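Local structure of Bd3459 (Bdellovibrio bacteriovorus, 5CEC) at residues A151-P162 against Q250-W261. The protein is a predatory endopeptidase of the peptidase S13 family, bound here to its immunity protein Bd3460 and probably acting on peptidoglycan peptides of prey. The protein carries 1 engineered substitution. Numbering follows the deposited sequence.
Sequences AEEKPMIGGTTP and QSNNYIADNLYW. With SO4 (sulfate ion), chain C; SO4 (sulfate ion), chain H.
N253 takes hold of the 151-162 loop twice, beside what looks like the SxN motif (S251, N252, N253) of a penicillin-binding-protein active site. Its backbone N donates to I157 O at 2.8 Å, and its ND2 runs almost straight (173°) to G159 O, which lies close to the amide plane. OD1, on the other side of that amide, accepts from K73 NZ, so both ends are used and the flip is settled. S251, at positive phi between helices 240-250 and 253-262, gives its OG to a sulfate that S70, T358 and S360 also bind, consistent with an anion pocket at the catalytic centre.

N252 is the N-cap of helix 253-262, its OD1 accepting from I255 N. With CG anti to the backbone N (chi1 -172°), its ND2 spends both hydrogens, one on Q250 OE1 and one on A151 O at 2.8 Å, the latter in the carbonyl plane on a lone pair. Q250 in turn sends NE2 to E152 O from above the carbonyl plane, while the carboxylate of E152 pairs with R246.

Van der Waals contacts lie between these bonds. I157 CD1 rests against the side-chain amide of Q250, 3.5 Å from its NE2. A151 CA lies over one face of the Y254 ring, with A151 CB 3.8 Å from Y254 CD2. M156 runs alongside that tyrosine: its CE is 3.6 Å from Y254 CD1, and its SD stands 5.2 Å from the ring centroid, oblique to the ring, in a Met-aromatic contact.

Further along the helix, T161 CG2 reaches W261 CZ3 at 3.7 Å. T161 OG1 donates to the anti lone pair of D257 OD2 at 2.7 Å, and a water that accepts from T161 N donates to the same oxygen.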
loop_
_atom_site.group_PDB
_atom_site.type_symbol
_atom_site.label_atom_id
_atom_site.label_comp_id
_atom_site.label_asym_id
_atom_site.label_seq_id
_atom_site.Cartn_x
_atom_site.Cartn_y
_atom_site.Cartn_z
ATOM N N ALA A 151 -10.338 2.410 9.378
ATOM C CA ALA A 151 -10.353 2.419 7.893
ATOM C C ALA A 151 -8.982 2.606 7.242
ATOM O O ALA A 151 -8.756 2.092 6.164
ATOM C CB ALA A 151 -11.287 3.505 7.414
ATOM N N GLU A 152 -8.127 3.436 7.846
ATOM C CA GLU A 152 -6.786 3.726 7.359
ATOM C C GLU A 152 -5.660 3.089 8.110
ATOM O O GLU A 152 -4.515 3.529 7.958
ATOM C CB GLU A 152 -6.474 5.199 7.618
ATOM C CG GLU A 152 -7.353 6.145 6.995
ATOM C CD GLU A 152 -6.771 7.527 7.048
ATOM O OE1 GLU A 152 -5.903 7.803 6.233
ATOM O OE2 GLU A 152 -7.261 8.308 7.854
ATOM N N GLU A 153 -5.960 2.086 8.914
ATOM C CA GLU A 153 -4.995 1.526 9.839
ATOM C C GLU A 153 -4.988 0.014 9.744
ATOM O O GLU A 153 -5.887 -0.594 9.208
ATOM C CB GLU A 153 -5.320 2.016 11.266
ATOM C CG GLU A 153 -5.108 3.508 11.437
ATOM C CD GLU A 153 -5.783 4.071 12.670
ATOM O OE1 GLU A 153 -5.595 3.521 13.784
ATOM O OE2 GLU A 153 -6.497 5.074 12.524
ATOM N N LYS A 154 -3.958 -0.588 10.293
ATOM C CA LYS A 154 -3.831 -2.022 10.367
ATOM C C LYS A 154 -4.768 -2.483 11.463
ATOM O O LYS A 154 -4.862 -1.794 12.499
ATOM C CB LYS A 154 -2.402 -2.401 10.736
ATOM C CG LYS A 154 -1.410 -1.883 9.734
ATOM C CD LYS A 154 -0.031 -2.351 10.024
ATOM C CE LYS A 154 0.848 -1.852 8.915
ATOM N NZ LYS A 154 2.255 -2.170 9.187
ATOM N N PRO A 155 -5.471 -3.599 11.293
ATOM C CA PRO A 155 -5.342 -4.570 10.205
ATOM C C PRO A 155 -6.307 -4.390 9.038
ATOM O O PRO A 155 -6.394 -5.279 8.185
ATOM C CB PRO A 155 -5.657 -5.883 10.922
ATOM C CG PRO A 155 -6.690 -5.492 11.912
ATOM C CD PRO A 155 -6.314 -4.123 12.381
ATOM N N MET A 156 -7.039 -3.276 8.953
ATOM C CA MET A 156 -8.006 -3.125 7.873
ATOM C C MET A 156 -7.353 -2.869 6.524
ATOM O O MET A 156 -7.931 -3.202 5.485
ATOM C CB MET A 156 -8.988 -1.996 8.167
ATOM C CG MET A 156 -9.803 -2.219 9.415
ATOM S SD MET A 156 -11.307 -1.215 9.370
ATOM C CE MET A 156 -12.324 -2.311 8.427
ATOM N N ILE A 157 -6.185 -2.249 6.516
ATOM C CA ILE A 157 -5.465 -1.990 5.267
ATOM C C ILE A 157 -5.316 -3.301 4.474
ATOM O O ILE A 157 -5.601 -3.365 3.272
ATOM C CB ILE A 157 -4.068 -1.360 5.523
ATOM C CG1 ILE A 157 -4.194 0.081 6.048
ATOM C CG2 ILE A 157 -3.210 -1.379 4.258
ATOM C CD1 ILE A 157 -2.964 0.597 6.750
ATOM N N GLY A 158 -4.886 -4.350 5.162
ATOM C CA GLY A 158 -4.579 -5.619 4.484
ATOM C C GLY A 158 -5.555 -6.741 4.765
ATOM O O GLY A 158 -5.325 -7.878 4.334
ATOM N N GLY A 159 -6.636 -6.444 5.481
ATOM C CA GLY A 159 -7.567 -7.462 5.940
ATOM C C GLY A 159 -8.724 -7.690 5.013
ATOM O O GLY A 159 -8.831 -7.085 3.940
ATOM N N THR A 160 -9.598 -8.598 5.432
ATOM C CA THR A 160 -10.827 -8.884 4.708
ATOM C C THR A 160 -11.808 -7.800 5.127
ATOM O O THR A 160 -12.178 -7.712 6.284
ATOM C CB THR A 160 -11.375 -10.279 5.062
ATOM O OG1 THR A 160 -10.431 -11.253 4.613
ATOM C CG2 THR A 160 -12.712 -10.505 4.391
ATOM N N THR A 161 -12.234 -6.993 4.171
ATOM C CA THR A 161 -13.149 -5.898 4.443
ATOM C C THR A 161 -14.500 -6.479 4.855
ATOM O O THR A 161 -15.057 -7.325 4.139
ATOM C CB THR A 161 -13.301 -5.022 3.200
ATOM O OG1 THR A 161 -11.987 -4.601 2.785
ATOM C CG2 THR A 161 -14.185 -3.847 3.446
ATOM N N PRO A 162 -15.056 -6.008 5.982
ATOM C CA PRO A 162 -16.351 -6.525 6.361
ATOM C C PRO A 162 -17.376 -6.269 5.276
ATOM O O PRO A 162 -17.472 -5.164 4.750
ATOM C CB PRO A 162 -16.672 -5.782 7.648
ATOM C CG PRO A 162 -15.365 -5.378 8.189
ATOM C CD PRO A 162 -14.501 -5.110 7.008
ATOM N N GLN A 250 -1.205 2.991 0.393
ATOM C CA GLN A 250 -1.264 1.994 1.474
ATOM C C GLN A 250 -1.530 0.590 0.953
ATOM O O GLN A 250 -1.221 -0.373 1.626
ATOM C CB GLN A 250 -2.408 2.331 2.418
ATOM C CG GLN A 250 -2.285 3.625 3.181
ATOM C CD GLN A 250 -3.368 3.701 4.203
ATOM O OE1 GLN A 250 -4.559 3.591 3.889
ATOM N NE2 GLN A 250 -2.978 3.890 5.451
ATOM N N SER A 251 -2.176 0.478 -0.208
ATOM C CA SER A 251 -2.831 -0.745 -0.671
ATOM C C SER A 251 -4.029 -1.056 0.246
ATOM O O SER A 251 -4.186 -2.147 0.782
ATOM C CB SER A 251 -1.888 -1.918 -0.782
ATOM O OG SER A 251 -2.462 -2.854 -1.692
ATOM N N ASN A 252 -4.909 -0.080 0.403
ATOM C CA ASN A 252 -5.957 -0.129 1.414
ATOM C C ASN A 252 -7.178 -0.928 0.923
ATOM O O ASN A 252 -7.939 -0.444 0.076
ATOM C CB ASN A 252 -6.371 1.300 1.814
ATOM C CG ASN A 252 -7.301 1.311 2.968
ATOM O OD1 ASN A 252 -8.294 0.568 2.976
ATOM N ND2 ASN A 252 -6.992 2.124 3.956
ATOM N N ASN A 253 -7.363 -2.121 1.481
ATOM C CA ASN A 253 -8.475 -2.988 1.073
ATOM C C ASN A 253 -9.838 -2.379 1.392
ATOM O O ASN A 253 -10.785 -2.561 0.613
ATOM C CB ASN A 253 -8.363 -4.340 1.738
ATOM C CG ASN A 253 -7.214 -5.149 1.220
ATOM O OD1 ASN A 253 -6.523 -4.800 0.267
ATOM N ND2 ASN A 253 -6.996 -6.270 1.879
ATOM N N TYR A 254 -9.950 -1.723 2.545
ATOM C CA TYR A 254 -11.229 -1.155 2.958
ATOM C C TYR A 254 -11.731 -0.137 1.960
ATOM O O TYR A 254 -12.929 -0.169 1.545
ATOM C CB TYR A 254 -11.148 -0.515 4.376
ATOM C CG TYR A 254 -12.418 0.162 4.801
ATOM C CD1 TYR A 254 -13.438 -0.526 5.454
ATOM C CD2 TYR A 254 -12.644 1.508 4.510
ATOM C CE1 TYR A 254 -14.613 0.090 5.820
ATOM C CE2 TYR A 254 -13.823 2.125 4.892
ATOM C CZ TYR A 254 -14.812 1.430 5.540
ATOM O OH TYR A 254 -15.992 2.024 5.872
ATOM N N ILE A 255 -10.836 0.770 1.564
ATOM C CA ILE A 255 -11.244 1.793 0.604
ATOM C C ILE A 255 -11.637 1.133 -0.727
ATOM O O ILE A 255 -12.661 1.470 -1.335
ATOM C CB ILE A 255 -10.172 2.874 0.368
ATOM C CG1 ILE A 255 -9.787 3.578 1.681
ATOM C CG2 ILE A 255 -10.619 3.910 -0.650
ATOM C CD1 ILE A 255 -8.583 4.494 1.564
ATOM N N ALA A 256 -10.789 0.215 -1.188
ATOM C CA ALA A 256 -11.006 -0.377 -2.519
ATOM C C ALA A 256 -12.318 -1.169 -2.544
ATOM O O ALA A 256 -13.084 -1.080 -3.521
ATOM C CB ALA A 256 -9.843 -1.279 -2.885
ATOM N N ASP A 257 -12.543 -1.990 -1.527
ATOM C CA ASP A 257 -13.733 -2.838 -1.507
ATOM C C ASP A 257 -14.997 -1.991 -1.399
ATOM O O ASP A 257 -15.988 -2.266 -2.057
ATOM C CB ASP A 257 -13.646 -3.899 -0.394
ATOM C CG ASP A 257 -12.636 -4.965 -0.700
ATOM O OD1 ASP A 257 -12.539 -5.360 -1.886
ATOM O OD2 ASP A 257 -11.982 -5.451 0.236
ATOM N N ASN A 258 -14.946 -0.911 -0.613
ATOM C CA ASN A 258 -16.101 -0.068 -0.497
ATOM C C ASN A 258 -16.392 0.740 -1.753
ATOM O O ASN A 258 -17.544 0.937 -2.069
ATOM C CB ASN A 258 -16.042 0.801 0.768
ATOM C CG ASN A 258 -16.507 0.025 1.980
ATOM O OD1 ASN A 258 -17.710 -0.143 2.169
ATOM N ND2 ASN A 258 -15.565 -0.544 2.734
ATOM N N LEU A 259 -15.351 1.200 -2.445
ATOM C CA LEU A 259 -15.583 1.857 -3.726
ATOM C C LEU A 259 -16.283 0.880 -4.680
ATOM O O LEU A 259 -17.228 1.251 -5.357
ATOM C CB LEU A 259 -14.295 2.362 -4.346
ATOM C CG LEU A 259 -13.726 3.651 -3.760
ATOM C CD1 LEU A 259 -12.335 3.888 -4.259
ATOM C CD2 LEU A 259 -14.625 4.858 -4.048
ATOM N N TYR A 260 -15.788 -0.360 -4.754
ATOM C CA TYR A 260 -16.334 -1.366 -5.675
ATOM C C TYR A 260 -17.777 -1.664 -5.349
ATOM O O TYR A 260 -18.626 -1.729 -6.254
ATOM C CB TYR A 260 -15.452 -2.584 -5.580
ATOM C CG TYR A 260 -15.733 -3.761 -6.446
ATOM C CD1 TYR A 260 -16.548 -4.797 -6.000
ATOM C CD2 TYR A 260 -15.129 -3.893 -7.683
ATOM C CE1 TYR A 260 -16.748 -5.932 -6.760
ATOM C CE2 TYR A 260 -15.346 -5.023 -8.471
ATOM C CZ TYR A 260 -16.149 -6.031 -8.008
ATOM O OH TYR A 260 -16.300 -7.136 -8.792
ATOM N N TRP A 261 -18.109 -1.809 -4.070
ATOM C CA TRP A 261 -19.496 -2.031 -3.690
ATOM C C TRP A 261 -20.364 -0.807 -3.940
ATOM O O TRP A 261 -21.487 -0.921 -4.445
ATOM C CB TRP A 261 -19.599 -2.447 -2.228
ATOM C CG TRP A 261 -18.928 -3.738 -1.918
ATOM C CD1 TRP A 261 -18.793 -4.836 -2.725
ATOM C CD2 TRP A 261 -18.283 -4.075 -0.684
ATOM N NE1 TRP A 261 -18.129 -5.842 -2.055
ATOM C CE2 TRP A 261 -17.774 -5.381 -0.816
ATOM C CE3 TRP A 261 -18.068 -3.395 0.520
ATOM C CZ2 TRP A 261 -17.091 -6.015 0.217
ATOM C CZ3 TRP A 261 -17.349 -4.035 1.534
ATOM C CH2 TRP A 261 -16.889 -5.327 1.371
HETATM S S SO4 C . 0.453 -4.869 -1.369
HETATM O O1 SO4 C . 0.989 -4.553 -0.011
HETATM O O2 SO4 C . 1.177 -5.969 -2.023
HETATM O O3 SO4 C . -1.062 -5.125 -1.221
HETATM O O4 SO4 C . 0.514 -3.663 -2.209
HETATM S S SO4 H . 3.047 -0.050 12.400
HETATM O O1 SO4 H . 3.730 1.244 12.704
HETATM O O2 SO4 H . 3.808 -0.824 11.380
HETATM O O3 SO4 H . 2.927 -0.833 13.634
HETATM O O4 SO4 H . 1.686 0.315 11.902
HETATM O O HOH W 1 -11.567 -7.819 1.391
HETATM O O HOH W 2 -16.830 -2.583 5.230
#